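6b protein (Agrobacterium vitis, PDB 3AQ2) disturbs plant cell proliferation, probably by acting on the host microRNA machinery through a toxin-like ADP-ribosylation fold. Local coordinates at residues L77-F91 with L189-G201. Numbering follows the deposited sequence.
Sequences LCGLNRLLPSNSPAF and LSDLIHYPIVALG
Leu84 and Tyr195 run alongside one another in the same direction: CD2 of Leu84 sits over the middle of the Tyr195 ring, 4.0 Å from its centroid, as a CH-pi contact, while CD of Pro196 lies against the opposite face, toward its rim. In both residues CG is anti to the backbone N (chi1 -167° in Leu84, -165° in Tyr195), which carries methyl and ring off in step; the Tyr195 hydroxyl is hydrogen-bonded to Leu138 O, and the ring meets that of Phe44 edge-to-face. The other methyl of Leu84, CD1, is 4.0 Å from CD1 of Ile197, and both side chains rest on Ile137 of strand 133-137. Pro85 and Leu192 occupy the other face of the small antiparallel sheet formed by 83-85 and 192-194. There CD2 of Leu192 packs against CA and CB of Pro85, its CD1 reaching CD2 of Leu77 in the preceding helix.

That helix closes with a Schellman motif at Arg82, whose carbonyl oxygen accepts two hydrogen bonds. Tyr195 N approaches from above the carbonyl plane at 2.9 Å, whereas His194 ND1 comes in that plane at 3.2 Å, keeping the imidazole edge-on to the oxygen. The Arg82 guanidinium, its plane 75° from the imidazole, brings NH1 close to His194 CE1.

At the far end Ser86 OG donates to OD1 of Asp191 (2.6 Å), on the anti side of the carboxylate, and itself accepts from Phe121 N. A water joins the same OD1 to Ser88 O and Phe91 N, and the Phe91 ring lies against Ser190 and the carboxylate. ND1 must carry a proton to bond Arg82 O, and the nearby guanidinium may weigh against a second proton; at Asp191, two donors on OD1 should help stabilise the carboxylate's negative charge.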
loop_
_atom_site.group_PDB
_atom_site.type_symbol
_atom_site.label_atom_id
_atom_site.label_comp_id
_atom_site.label_asym_id
_atom_site.label_seq_id
_atom_site.Cartn_x
_atom_site.Cartn_y
_atom_site.Cartn_z
ATOM N N LEU A 77 1.757 -4.092 -12.885
ATOM C CA LEU A 77 2.202 -2.757 -13.298
ATOM C C LEU A 77 2.899 -2.038 -12.151
ATOM O O LEU A 77 3.979 -1.482 -12.322
ATOM C CB LEU A 77 1.026 -1.910 -13.792
ATOM C CG LEU A 77 1.329 -0.438 -14.121
ATOM C CD1 LEU A 77 2.103 -0.310 -15.437
ATOM C CD2 LEU A 77 0.043 0.373 -14.158
ATOM N N CYS A 78 2.277 -2.056 -10.977
ATOM C CA CYS A 78 2.796 -1.296 -9.845
ATOM C C CYS A 78 4.007 -1.963 -9.212
ATOM O O CYS A 78 4.990 -1.301 -8.911
ATOM C CB CYS A 78 1.691 -1.043 -8.817
ATOM S SG CYS A 78 0.458 0.084 -9.411
ATOM N N GLY A 79 3.932 -3.279 -9.001
ATOM C CA GLY A 79 5.077 -4.033 -8.479
ATOM C C GLY A 79 6.357 -3.934 -9.290
ATOM O O GLY A 79 7.435 -3.665 -8.743
ATOM N N LEU A 80 6.253 -4.136 -10.601
ATOM C CA LEU A 80 7.420 -4.139 -11.482
ATOM C C LEU A 80 8.010 -2.756 -11.712
ATOM O O LEU A 80 9.156 -2.626 -12.147
ATOM C CB LEU A 80 7.075 -4.781 -12.829
ATOM C CG LEU A 80 7.158 -6.313 -12.888
ATOM C CD1 LEU A 80 6.284 -6.890 -13.997
ATOM C CD2 LEU A 80 8.608 -6.791 -13.034
ATOM N N ASN A 81 7.236 -1.718 -11.406
ATOM C CA ASN A 81 7.610 -0.370 -11.800
ATOM C C ASN A 81 7.708 0.629 -10.659
ATOM O O ASN A 81 7.920 1.818 -10.906
ATOM C CB ASN A 81 6.651 0.160 -12.858
ATOM C CG ASN A 81 6.709 -0.637 -14.139
ATOM O OD1 ASN A 81 6.062 -1.683 -14.275
ATOM N ND2 ASN A 81 7.506 -0.162 -15.081
ATOM N N ARG A 82 7.567 0.138 -9.427
ATOM C CA ARG A 82 7.630 0.975 -8.227
ATOM C C ARG A 82 6.600 2.101 -8.283
ATOM O O ARG A 82 6.939 3.284 -8.155
ATOM C CB ARG A 82 9.041 1.534 -8.035
ATOM C CG ARG A 82 9.466 1.563 -6.592
ATOM C CD ARG A 82 10.877 2.106 -6.438
ATOM N NE ARG A 82 11.849 1.359 -7.226
ATOM C CZ ARG A 82 12.458 1.829 -8.309
ATOM N NH1 ARG A 82 12.202 3.058 -8.746
ATOM N NH2 ARG A 82 13.327 1.070 -8.960
ATOM N N LEU A 83 5.343 1.720 -8.499
ATOM C CA LEU A 83 4.236 2.670 -8.542
ATOM C C LEU A 83 3.190 2.336 -7.497
ATOM O O LEU A 83 3.011 1.174 -7.128
ATOM C CB LEU A 83 3.573 2.680 -9.919
ATOM C CG LEU A 83 4.469 3.008 -11.117
ATOM C CD1 LEU A 83 3.776 2.694 -12.438
ATOM C CD2 LEU A 83 4.918 4.465 -11.065
ATOM N N LEU A 84 2.501 3.368 -7.032
ATOM C CA LEU A 84 1.347 3.179 -6.174
ATOM C C LEU A 84 0.146 3.887 -6.821
ATOM O O LEU A 84 0.267 5.042 -7.229
ATOM C CB LEU A 84 1.642 3.751 -4.798
ATOM C CG LEU A 84 0.662 3.372 -3.687
ATOM C CD1 LEU A 84 0.797 1.884 -3.303
ATOM C CD2 LEU A 84 0.875 4.269 -2.494
ATOM N N PRO A 85 -1.006 3.185 -6.937
ATOM C CA PRO A 85 -2.195 3.795 -7.544
ATOM C C PRO A 85 -3.046 4.553 -6.532
ATOM O O PRO A 85 -3.024 4.244 -5.336
ATOM C CB PRO A 85 -2.995 2.583 -8.024
ATOM C CG PRO A 85 -2.697 1.522 -7.012
ATOM C CD PRO A 85 -1.257 1.787 -6.522
ATOM N N SER A 86 -3.797 5.540 -7.013
ATOM C CA SER A 86 -4.911 6.044 -6.223
ATOM C C SER A 86 -6.026 4.994 -6.265
ATOM O O SER A 86 -6.143 4.220 -7.233
ATOM C CB SER A 86 -5.430 7.372 -6.779
ATOM O OG SER A 86 -5.894 7.182 -8.106
ATOM N N ASN A 87 -6.824 4.953 -5.202
ATOM C CA ASN A 87 -8.018 4.105 -5.168
ATOM C C ASN A 87 -9.231 4.874 -4.644
ATOM O O ASN A 87 -10.215 4.287 -4.190
ATOM C CB ASN A 87 -7.774 2.822 -4.358
ATOM C CG ASN A 87 -7.265 3.099 -2.967
ATOM O OD1 ASN A 87 -7.291 4.246 -2.499
ATOM N ND2 ASN A 87 -6.803 2.042 -2.281
ATOM N N SER A 88 -9.138 6.200 -4.708
ATOM C CA SER A 88 -10.186 7.091 -4.254
ATOM C C SER A 88 -9.996 8.412 -5.009
ATOM O O SER A 88 -8.897 8.676 -5.506
ATOM C CB SER A 88 -10.040 7.286 -2.736
ATOM O OG SER A 88 -11.298 7.505 -2.122
ATOM N N PRO A 89 -11.054 9.241 -5.122
ATOM C CA PRO A 89 -10.874 10.520 -5.828
ATOM C C PRO A 89 -9.936 11.498 -5.095
ATOM O O PRO A 89 -9.484 11.209 -3.981
ATOM C CB PRO A 89 -12.306 11.073 -5.931
ATOM C CG PRO A 89 -13.050 10.445 -4.834
ATOM C CD PRO A 89 -12.447 9.054 -4.678
ATOM N N ALA A 90 -9.639 12.636 -5.724
ATOM C CA ALA A 90 -8.689 13.608 -5.157
ATOM C C ALA A 90 -7.323 12.961 -4.850
ATOM O O ALA A 90 -6.668 13.279 -3.836
ATOM C CB ALA A 90 -9.279 14.301 -3.927
ATOM N N PHE A 91 -6.921 12.041 -5.733
ATOM C CA PHE A 91 -5.605 11.383 -5.699
ATOM C C PHE A 91 -5.305 10.654 -4.392
ATOM O O PHE A 91 -4.157 10.586 -3.956
ATOM C CB PHE A 91 -4.484 12.373 -6.044
ATOM C CG PHE A 91 -4.770 13.194 -7.265
ATOM C CD1 PHE A 91 -5.123 14.534 -7.150
ATOM C CD2 PHE A 91 -4.711 12.619 -8.531
ATOM C CE1 PHE A 91 -5.390 15.301 -8.284
ATOM C CE2 PHE A 91 -4.978 13.377 -9.675
ATOM C CZ PHE A 91 -5.324 14.723 -9.548
ATOM N N LEU A 189 1.255 14.225 -6.651
ATOM C CA LEU A 189 -0.194 14.130 -6.685
ATOM C C LEU A 189 -0.600 13.650 -8.067
ATOM O O LEU A 189 -0.572 14.413 -9.040
ATOM C CB LEU A 189 -0.839 15.482 -6.387
ATOM C CG LEU A 189 -0.989 15.909 -4.929
ATOM C CD1 LEU A 189 -1.402 17.377 -4.878
ATOM C CD2 LEU A 189 -2.013 15.043 -4.212
ATOM N N SER A 190 -0.977 12.380 -8.140
ATOM C CA SER A 190 -1.299 11.720 -9.403
ATOM C C SER A 190 -2.076 10.446 -9.106
ATOM O O SER A 190 -2.069 9.940 -7.976
ATOM C CB SER A 190 -0.020 11.351 -10.158
ATOM O OG SER A 190 -0.326 10.896 -11.469
ATOM N N ASP A 191 -2.739 9.902 -10.120
ATOM C CA ASP A 191 -3.420 8.616 -9.924
ATOM C C ASP A 191 -2.463 7.424 -10.000
ATOM O O ASP A 191 -2.830 6.298 -9.654
ATOM C CB ASP A 191 -4.592 8.478 -10.882
ATOM C CG ASP A 191 -5.700 9.459 -10.558
ATOM O OD1 ASP A 191 -6.225 9.422 -9.419
ATOM O OD2 ASP A 191 -6.038 10.275 -11.438
ATOM N N LEU A 192 -1.234 7.688 -10.444
ATOM C CA LEU A 192 -0.129 6.734 -10.301
ATOM C C LEU A 192 1.116 7.512 -9.905
ATOM O O LEU A 192 1.586 8.380 -10.660
ATOM C CB LEU A 192 0.161 5.983 -11.609
ATOM C CG LEU A 192 -0.729 4.845 -12.099
ATOM C CD1 LEU A 192 -0.209 4.389 -13.451
ATOM C CD2 LEU A 192 -0.761 3.675 -11.125
ATOM N N ILE A 193 1.647 7.207 -8.730
ATOM C CA ILE A 193 2.844 7.876 -8.227
ATOM C C ILE A 193 4.025 6.916 -8.126
ATOM O O ILE A 193 3.845 5.709 -7.969
ATOM C CB ILE A 193 2.583 8.558 -6.849
ATOM C CG1 ILE A 193 2.193 7.541 -5.766
ATOM C CG2 ILE A 193 1.495 9.639 -6.994
ATOM C CD1 ILE A 193 2.183 8.121 -4.348
ATOM N N HIS A 194 5.233 7.447 -8.240
ATOM C CA HIS A 194 6.428 6.679 -7.931
ATOM C C HIS A 194 6.485 6.427 -6.417
ATOM O O HIS A 194 6.481 7.374 -5.624
ATOM C CB HIS A 194 7.654 7.456 -8.407
ATOM C CG HIS A 194 8.957 6.901 -7.939
ATOM N ND1 HIS A 194 9.247 5.551 -7.935
ATOM C CD2 HIS A 194 10.082 7.529 -7.519
ATOM C CE1 HIS A 194 10.480 5.371 -7.496
ATOM N NE2 HIS A 194 11.005 6.554 -7.228
ATOM N N TYR A 195 6.530 5.154 -6.020
ATOM C CA TYR A 195 6.454 4.803 -4.599
ATOM C C TYR A 195 7.027 3.402 -4.364
ATOM O O TYR A 195 6.730 2.490 -5.136
ATOM C CB TYR A 195 4.989 4.846 -4.139
ATOM C CG TYR A 195 4.805 4.856 -2.638
ATOM C CD1 TYR A 195 4.625 6.062 -1.953
ATOM C CD2 TYR A 195 4.808 3.661 -1.906
ATOM C CE1 TYR A 195 4.460 6.082 -0.566
ATOM C CE2 TYR A 195 4.648 3.665 -0.520
ATOM C CZ TYR A 195 4.470 4.883 0.137
ATOM O OH TYR A 195 4.307 4.892 1.504
ATOM N N PRO A 196 7.851 3.227 -3.310
ATOM C CA PRO A 196 8.470 1.911 -3.120
ATOM C C PRO A 196 7.455 0.862 -2.697
ATOM O O PRO A 196 6.633 1.111 -1.816
ATOM C CB PRO A 196 9.474 2.144 -1.980
ATOM C CG PRO A 196 9.649 3.651 -1.912
ATOM C CD PRO A 196 8.295 4.175 -2.272
ATOM N N ILE A 197 7.526 -0.296 -3.339
ATOM C CA ILE A 197 6.667 -1.422 -3.006
ATOM C C ILE A 197 7.530 -2.490 -2.351
ATOM O O ILE A 197 8.560 -2.872 -2.903
ATOM C CB ILE A 197 5.971 -1.985 -4.283
ATOM C CG1 ILE A 197 5.218 -0.870 -5.045
ATOM C CG2 ILE A 197 5.035 -3.158 -3.920
ATOM C CD1 ILE A 197 4.151 -0.120 -4.220
ATOM N N VAL A 198 7.132 -2.951 -1.165
ATOM C CA VAL A 198 7.888 -3.994 -0.478
ATOM C C VAL A 198 7.659 -5.347 -1.160
ATOM O O VAL A 198 8.615 -6.055 -1.505
ATOM C CB VAL A 198 7.530 -4.075 1.016
ATOM C CG1 VAL A 198 8.307 -5.221 1.690
ATOM C CG2 VAL A 198 7.820 -2.733 1.693
ATOM N N ALA A 199 6.391 -5.682 -1.359
ATOM C CA ALA A 199 6.016 -6.965 -1.942
ATOM C C ALA A 199 4.678 -6.855 -2.660
ATOM O O ALA A 199 3.912 -5.914 -2.428
ATOM C CB ALA A 199 5.938 -8.036 -0.852
ATOM N N LEU A 200 4.397 -7.823 -3.529
ATOM C CA LEU A 200 3.053 -7.966 -4.102
ATOM C C LEU A 200 2.622 -9.424 -3.963
ATOM O O LEU A 200 3.460 -10.322 -3.831
ATOM C CB LEU A 200 2.994 -7.510 -5.568
ATOM C CG LEU A 200 3.704 -8.344 -6.649
ATOM C CD1 LEU A 200 2.980 -8.221 -7.987
ATOM C CD2 LEU A 200 5.181 -7.929 -6.812
ATOM N N GLY A 201 1.313 -9.659 -3.963
ATOM C CA GLY A 201 0.843 -11.029 -3.817
ATOM C C GLY A 201 -0.618 -11.151 -4.163
ATOM O O GLY A 201 -1.245 -10.190 -4.628
HETATM O O HOH W 1 -8.139 10.475 -7.858
HETATM O O HOH W 2 -1.441 11.002 -5.263
#